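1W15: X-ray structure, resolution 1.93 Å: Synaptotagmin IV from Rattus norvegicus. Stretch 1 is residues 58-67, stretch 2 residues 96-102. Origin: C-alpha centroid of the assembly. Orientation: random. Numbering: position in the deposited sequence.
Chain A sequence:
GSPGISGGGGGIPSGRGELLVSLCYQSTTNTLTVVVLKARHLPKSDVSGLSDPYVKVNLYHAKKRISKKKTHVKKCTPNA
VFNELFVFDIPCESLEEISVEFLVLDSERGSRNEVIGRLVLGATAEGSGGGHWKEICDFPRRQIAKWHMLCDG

Stretch 1, residues 58-67: NLYHAKKRIS
Stretch 2 (96-102) EEISVEF

Neighbouring antiparallel strands sort their side chains by face, and two strands of synaptotagmin IV illustrate the principle. Strand 58-61 runs against strand 98-102 at 156° between N-to-C directions, the axes approaching to 4.8 Å. On the apolar face, Leu-59 (chi1 t, chi2 p) sets CD1 3.8 Å from CG2 of Ile-98 (m, m) and also 3.8 Å from CG2 of Val-100 (chi1 t), so one methyl bridges two alternate residues of the partner. His-61 (chi1 t) extends this face, its CD2 4.0 Å from Ile-98 CD1, while Glu-97 CB lies at the edge of the imidazole, 3.8 Å from CD2.

The register pairs Leu-59 with Val-100 and His-61 with Ile-98 as non-hydrogen-bonded pairs, both with CA atoms 4.7 Å apart. The hydrogen-bonded pairs alternate with these: Tyr-60 with Ser-99 (CA-CA 5.2 Å) falls between them, and Asn-58 with Glu-101 (CA-CA 5.0 Å) lies beyond Leu-59 with Val-100. With phi near -115° and psi near 135° at residues 58-60, the backbone bonds come in reciprocal couples: Asn-58 N to Glu-101 O and Glu-101 N to Asn-58 O, each 2.8 Å; Tyr-60 N to Ser-99 O, 2.9 Å, and Ser-99 N to Tyr-60 O, 3.0 Å.

The opposite face is polar. Glu-101, extended through chi1 and chi2 (both t), uses OE1 to accept from Asn-58 ND2 at 2.9 Å and from Tyr-60 OH at 2.7 Å; Asn-58 and Tyr-60 both adopt chi1 m. Asn-58 OD1 in turn accepts from Arg-65 NH1 at 3.0 Å.

At the margin, a type II' turn from His-61 to Lys-64 reverses the chain. Ala-62 (phi 59°, psi -117°) donates from N to Glu-97 O at 2.7 Å. A water donates to Ala-62 O (2.5 Å) and Glu-97 O (3.0 Å) and accepts from Ser-99 OG (2.7 Å), linking turn to strand.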

ATOM      1  N   ASN A  58      14.584  11.319   6.467  1.00 35.08           N
ATOM      2  CA  ASN A  58      15.441  11.365   7.667  1.00 34.22           C
ATOM      3  C   ASN A  58      14.537  11.402   8.888  1.00 34.90           C
ATOM      4  O   ASN A  58      13.577  12.153   8.894  1.00 36.96           O
ATOM      5  CB  ASN A  58      16.348  12.615   7.637  1.00 34.12           C
ATOM      6  CG  ASN A  58      17.401  12.545   6.547  1.00 35.67           C
ATOM      7  OD1 ASN A  58      17.969  11.479   6.325  1.00 36.24           O
ATOM      8  ND2 ASN A  58      17.674  13.672   5.852  1.00 36.58           N
ATOM      9  N   LEU A  59      14.889  10.661   9.940  1.00 33.58           N
ATOM     10  CA  LEU A  59      14.125  10.655  11.182  1.00 34.10           C
ATOM     11  C   LEU A  59      14.992  11.309  12.246  1.00 35.50           C
ATOM     12  O   LEU A  59      16.164  10.951  12.379  1.00 34.09           O
ATOM     13  CB  LEU A  59      13.866   9.206  11.597  1.00 34.13           C
ATOM     14  CG  LEU A  59      12.998   9.020  12.841  1.00 35.34           C
ATOM     15  CD1 LEU A  59      11.561   9.319  12.521  1.00 35.21           C
ATOM     16  CD2 LEU A  59      13.133   7.611  13.391  1.00 34.79           C
ATOM     17  N   TYR A  60      14.416  12.272  12.985  1.00 36.41           N
ATOM     18  CA  TYR A  60      15.165  13.049  13.996  1.00 37.09           C
ATOM     19  C   TYR A  60      14.530  12.802  15.342  1.00 39.31           C
ATOM     20  O   TYR A  60      13.294  12.821  15.452  1.00 37.90           O
ATOM     21  CB  TYR A  60      15.045  14.531  13.715  1.00 37.07           C
ATOM     22  CG  TYR A  60      15.800  14.899  12.455  1.00 38.12           C
ATOM     23  CD1 TYR A  60      17.189  15.127  12.502  1.00 39.20           C
ATOM     24  CD2 TYR A  60      15.137  14.980  11.221  1.00 37.98           C
ATOM     25  CE1 TYR A  60      17.933  15.433  11.330  1.00 39.37           C
ATOM     26  CE2 TYR A  60      15.857  15.315  10.064  1.00 35.79           C
ATOM     27  CZ  TYR A  60      17.254  15.529  10.128  1.00 37.79           C
ATOM     28  OH  TYR A  60      17.958  15.839   8.961  1.00 39.45           O
ATOM     29  N   HIS A  61      15.374  12.621  16.348  1.00 41.14           N
ATOM     30  CA  HIS A  61      14.932  12.695  17.764  1.00 42.72           C
ATOM     31  C   HIS A  61      15.514  13.971  18.374  1.00 43.93           C
ATOM     32  O   HIS A  61      16.721  14.081  18.568  1.00 43.99           O
ATOM     33  CB  HIS A  61      15.426  11.461  18.487  1.00 43.07           C
ATOM     34  CG  HIS A  61      14.907  11.336  19.888  1.00 47.15           C
ATOM     35  ND1 HIS A  61      15.396  10.400  20.780  1.00 49.58           N
ATOM     36  CD2 HIS A  61      13.941  12.022  20.547  1.00 49.94           C
ATOM     37  CE1 HIS A  61      14.753  10.522  21.928  1.00 51.64           C
ATOM     38  NE2 HIS A  61      13.867  11.497  21.814  1.00 49.74           N
ATOM     39  N   ALA A  62      14.651  14.943  18.618  1.00 45.25           N
ATOM     40  CA  ALA A  62      15.071  16.305  18.887  1.00 47.91           C
ATOM     41  C   ALA A  62      15.862  16.755  17.635  1.00 48.96           C
ATOM     42  O   ALA A  62      15.307  16.804  16.513  1.00 49.21           O
ATOM     43  CB  ALA A  62      15.917  16.371  20.183  1.00 47.59           C
ATOM     44  N   LYS A  63      17.142  17.049  17.778  1.00 49.57           N
ATOM     45  CA  LYS A  63      17.829  17.552  16.580  1.00 48.44           C
ATOM     46  C   LYS A  63      18.856  16.568  16.071  1.00 46.75           C
ATOM     47  O   LYS A  63      19.676  16.901  15.215  1.00 46.85           O
ATOM     48  CB  LYS A  63      18.436  18.918  16.862  1.00 49.67           C
ATOM     49  CG  LYS A  63      17.401  20.028  16.884  1.00 53.64           C
ATOM     50  CD  LYS A  63      18.105  21.323  17.222  1.00 61.13           C
ATOM     51  CE  LYS A  63      17.137  22.369  17.778  1.00 65.98           C
ATOM     52  NZ  LYS A  63      16.159  22.816  16.748  1.00 69.49           N
ATOM     53  N   LYS A  64      18.811  15.352  16.583  1.00 43.36           N
ATOM     54  CA  LYS A  64      19.774  14.348  16.173  1.00 42.77           C
ATOM     55  C   LYS A  64      19.123  13.399  15.154  1.00 40.88           C
ATOM     56  O   LYS A  64      18.087  12.809  15.447  1.00 38.74           O
ATOM     57  CB  LYS A  64      20.256  13.558  17.405  1.00 43.42           C
ATOM     58  CG  LYS A  64      20.977  12.248  17.075  1.00 47.84           C
ATOM     59  CD  LYS A  64      21.527  11.585  18.343  1.00 55.98           C
ATOM     60  CE  LYS A  64      21.737  10.074  18.153  1.00 59.79           C
ATOM     61  NZ  LYS A  64      21.361   9.309  19.393  1.00 61.91           N
ATOM     62  N   ARG A  65      19.737  13.230  13.986  1.00 39.23           N
ATOM     63  CA  ARG A  65      19.235  12.234  13.038  1.00 39.75           C
ATOM     64  C   ARG A  65      19.476  10.831  13.588  1.00 39.94           C
ATOM     65  O   ARG A  65      20.615  10.437  13.870  1.00 38.80           O
ATOM     66  CB  ARG A  65      19.878  12.345  11.662  1.00 39.71           C
ATOM     67  CG  ARG A  65      19.135  11.464  10.671  1.00 40.96           C
ATOM     68  CD  ARG A  65      19.539  11.618   9.225  1.00 41.94           C
ATOM     69  NE  ARG A  65      20.966  11.385   9.027  1.00 45.95           N
ATOM     70  CZ  ARG A  65      21.584  11.422   7.852  1.00 47.18           C
ATOM     71  NH1 ARG A  65      20.911  11.661   6.735  1.00 45.08           N
ATOM     72  NH2 ARG A  65      22.896  11.224   7.789  1.00 47.83           N
ATOM     73  N   ILE A  66      18.413  10.067  13.753  1.00 39.12           N
ATOM     74  CA  ILE A  66      18.607   8.721  14.276  1.00 38.65           C
ATOM     75  C   ILE A  66      18.382   7.628  13.208  1.00 38.56           C
ATOM     76  O   ILE A  66      18.687   6.477  13.446  1.00 39.16           O
ATOM     77  CB  ILE A  66      17.723   8.504  15.485  1.00 38.46           C
ATOM     78  CG1 ILE A  66      16.250   8.744  15.099  1.00 37.84           C
ATOM     79  CG2 ILE A  66      18.204   9.387  16.690  1.00 38.61           C
ATOM     80  CD1 ILE A  66      15.269   8.155  16.186  1.00 38.43           C
ATOM     81  N   SER A  67      17.844   7.969  12.049  1.00 38.14           N
ATOM     82  CA  SER A  67      17.683   6.966  10.995  1.00 37.75           C
ATOM     83  C   SER A  67      17.510   7.657   9.673  1.00 38.50           C
ATOM     84  O   SER A  67      17.110   8.824   9.653  1.00 37.43           O
ATOM     85  CB  SER A  67      16.459   6.084  11.295  1.00 37.93           C
ATOM     86  OG  SER A  67      16.359   5.017  10.350  1.00 39.64           O
ATOM     87  N   GLU A  96       6.552  12.957  20.664  1.00 43.47           N
ATOM     88  CA  GLU A  96       6.663  14.366  21.052  1.00 44.75           C
ATOM     89  C   GLU A  96       7.901  15.080  20.473  1.00 43.57           C
ATOM     90  O   GLU A  96       7.767  16.198  19.954  1.00 43.40           O
ATOM     91  CB  GLU A  96       6.584  14.534  22.582  1.00 46.31           C
ATOM     92  CG  GLU A  96       7.926  14.375  23.316  1.00 52.89           C
ATOM     93  CD  GLU A  96       7.890  14.721  24.804  1.00 58.44           C
ATOM     94  OE1 GLU A  96       6.934  14.299  25.505  1.00 63.87           O
ATOM     95  OE2 GLU A  96       8.841  15.384  25.296  1.00 61.01           O
ATOM     96  N   GLU A  97       9.075  14.433  20.554  1.00 41.54           N
ATOM     97  CA  GLU A  97      10.345  15.004  20.035  1.00 40.57           C
ATOM     98  C   GLU A  97      10.826  14.373  18.739  1.00 38.87           C
ATOM     99  O   GLU A  97      11.980  14.569  18.314  1.00 39.37           O
ATOM    100  CB  GLU A  97      11.441  14.891  21.101  1.00 41.21           C
ATOM    101  CG  GLU A  97      11.192  15.846  22.261  1.00 45.98           C
ATOM    102  CD  GLU A  97      12.223  15.721  23.368  1.00 53.62           C
ATOM    103  OE1 GLU A  97      13.304  16.358  23.266  1.00 56.70           O
ATOM    104  OE2 GLU A  97      11.948  14.994  24.348  1.00 55.16           O
ATOM    105  N   ILE A  98       9.949  13.629  18.088  1.00 36.52           N
ATOM    106  CA  ILE A  98      10.324  12.967  16.845  1.00 36.29           C
ATOM    107  C   ILE A  98       9.869  13.828  15.678  1.00 36.75           C
ATOM    108  O   ILE A  98       8.768  14.368  15.706  1.00 36.98           O
ATOM    109  CB  ILE A  98       9.643  11.562  16.814  1.00 36.04           C
ATOM    110  CG1 ILE A  98      10.190  10.682  17.938  1.00 35.04           C
ATOM    111  CG2 ILE A  98       9.771  10.881  15.437  1.00 34.37           C
ATOM    112  CD1 ILE A  98      11.657  10.279  17.807  1.00 33.38           C
ATOM    113  N   SER A  99      10.686  13.944  14.635  1.00 36.68           N
ATOM    114  CA  SER A  99      10.206  14.574  13.430  1.00 36.75           C
ATOM    115  C   SER A  99      10.735  13.787  12.230  1.00 36.39           C
ATOM    116  O   SER A  99      11.700  13.046  12.376  1.00 36.22           O
ATOM    117  CB  SER A  99      10.643  16.023  13.390  1.00 36.49           C
ATOM    118  OG  SER A  99      12.046  16.095  13.374  1.00 40.79           O
ATOM    119  N   VAL A 100      10.098  13.960  11.069  1.00 35.86           N
ATOM    120  CA  VAL A 100      10.443  13.210   9.849  1.00 36.30           C
ATOM    121  C   VAL A 100      10.658  14.257   8.744  1.00 36.71           C
ATOM    122  O   VAL A 100       9.854  15.183   8.610  1.00 37.34           O
ATOM    123  CB  VAL A 100       9.324  12.233   9.412  1.00 35.17           C
ATOM    124  CG1 VAL A 100       9.727  11.415   8.146  1.00 37.20           C
ATOM    125  CG2 VAL A 100       8.935  11.254  10.580  1.00 36.60           C
ATOM    126  N   GLU A 101      11.752  14.118   8.014  1.00 35.24           N
ATOM    127  CA  GLU A 101      12.105  15.093   6.990  1.00 36.06           C
ATOM    128  C   GLU A 101      12.095  14.323   5.694  1.00 36.00           C
ATOM    129  O   GLU A 101      12.810  13.328   5.583  1.00 37.31           O
ATOM    130  CB  GLU A 101      13.510  15.639   7.266  1.00 36.21           C
ATOM    131  CG  GLU A 101      14.041  16.655   6.243  1.00 36.23           C
ATOM    132  CD  GLU A 101      15.525  17.027   6.538  1.00 38.58           C
ATOM    133  OE1 GLU A 101      16.345  16.118   6.790  1.00 37.08           O
ATOM    134  OE2 GLU A 101      15.880  18.232   6.508  1.00 37.92           O
ATOM    135  N   PHE A 102      11.355  14.813   4.700  1.00 35.25           N
ATOM    136  CA  PHE A 102      11.329  14.227   3.352  1.00 35.14           C
ATOM    137  C   PHE A 102      12.026  15.194   2.397  1.00 36.00           C
ATOM    138  O   PHE A 102      11.717  16.427   2.399  1.00 36.14           O
ATOM    139  CB  PHE A 102       9.892  14.052   2.856  1.00 35.03           C
ATOM    140  CG  PHE A 102       9.057  13.154   3.702  1.00 36.68           C
ATOM    141  CD1 PHE A 102       8.344  13.675   4.805  1.00 35.18           C
ATOM    142  CD2 PHE A 102       8.930  11.786   3.377  1.00 35.44           C
ATOM    143  CE1 PHE A 102       7.570  12.836   5.593  1.00 36.96           C
ATOM    144  CE2 PHE A 102       8.134  10.943   4.174  1.00 35.14           C
ATOM    145  CZ  PHE A 102       7.457  11.459   5.255  1.00 34.79           C
TER
HETATM  146  O   HOH W   1      12.915  16.264  15.959  1.00 42.63           O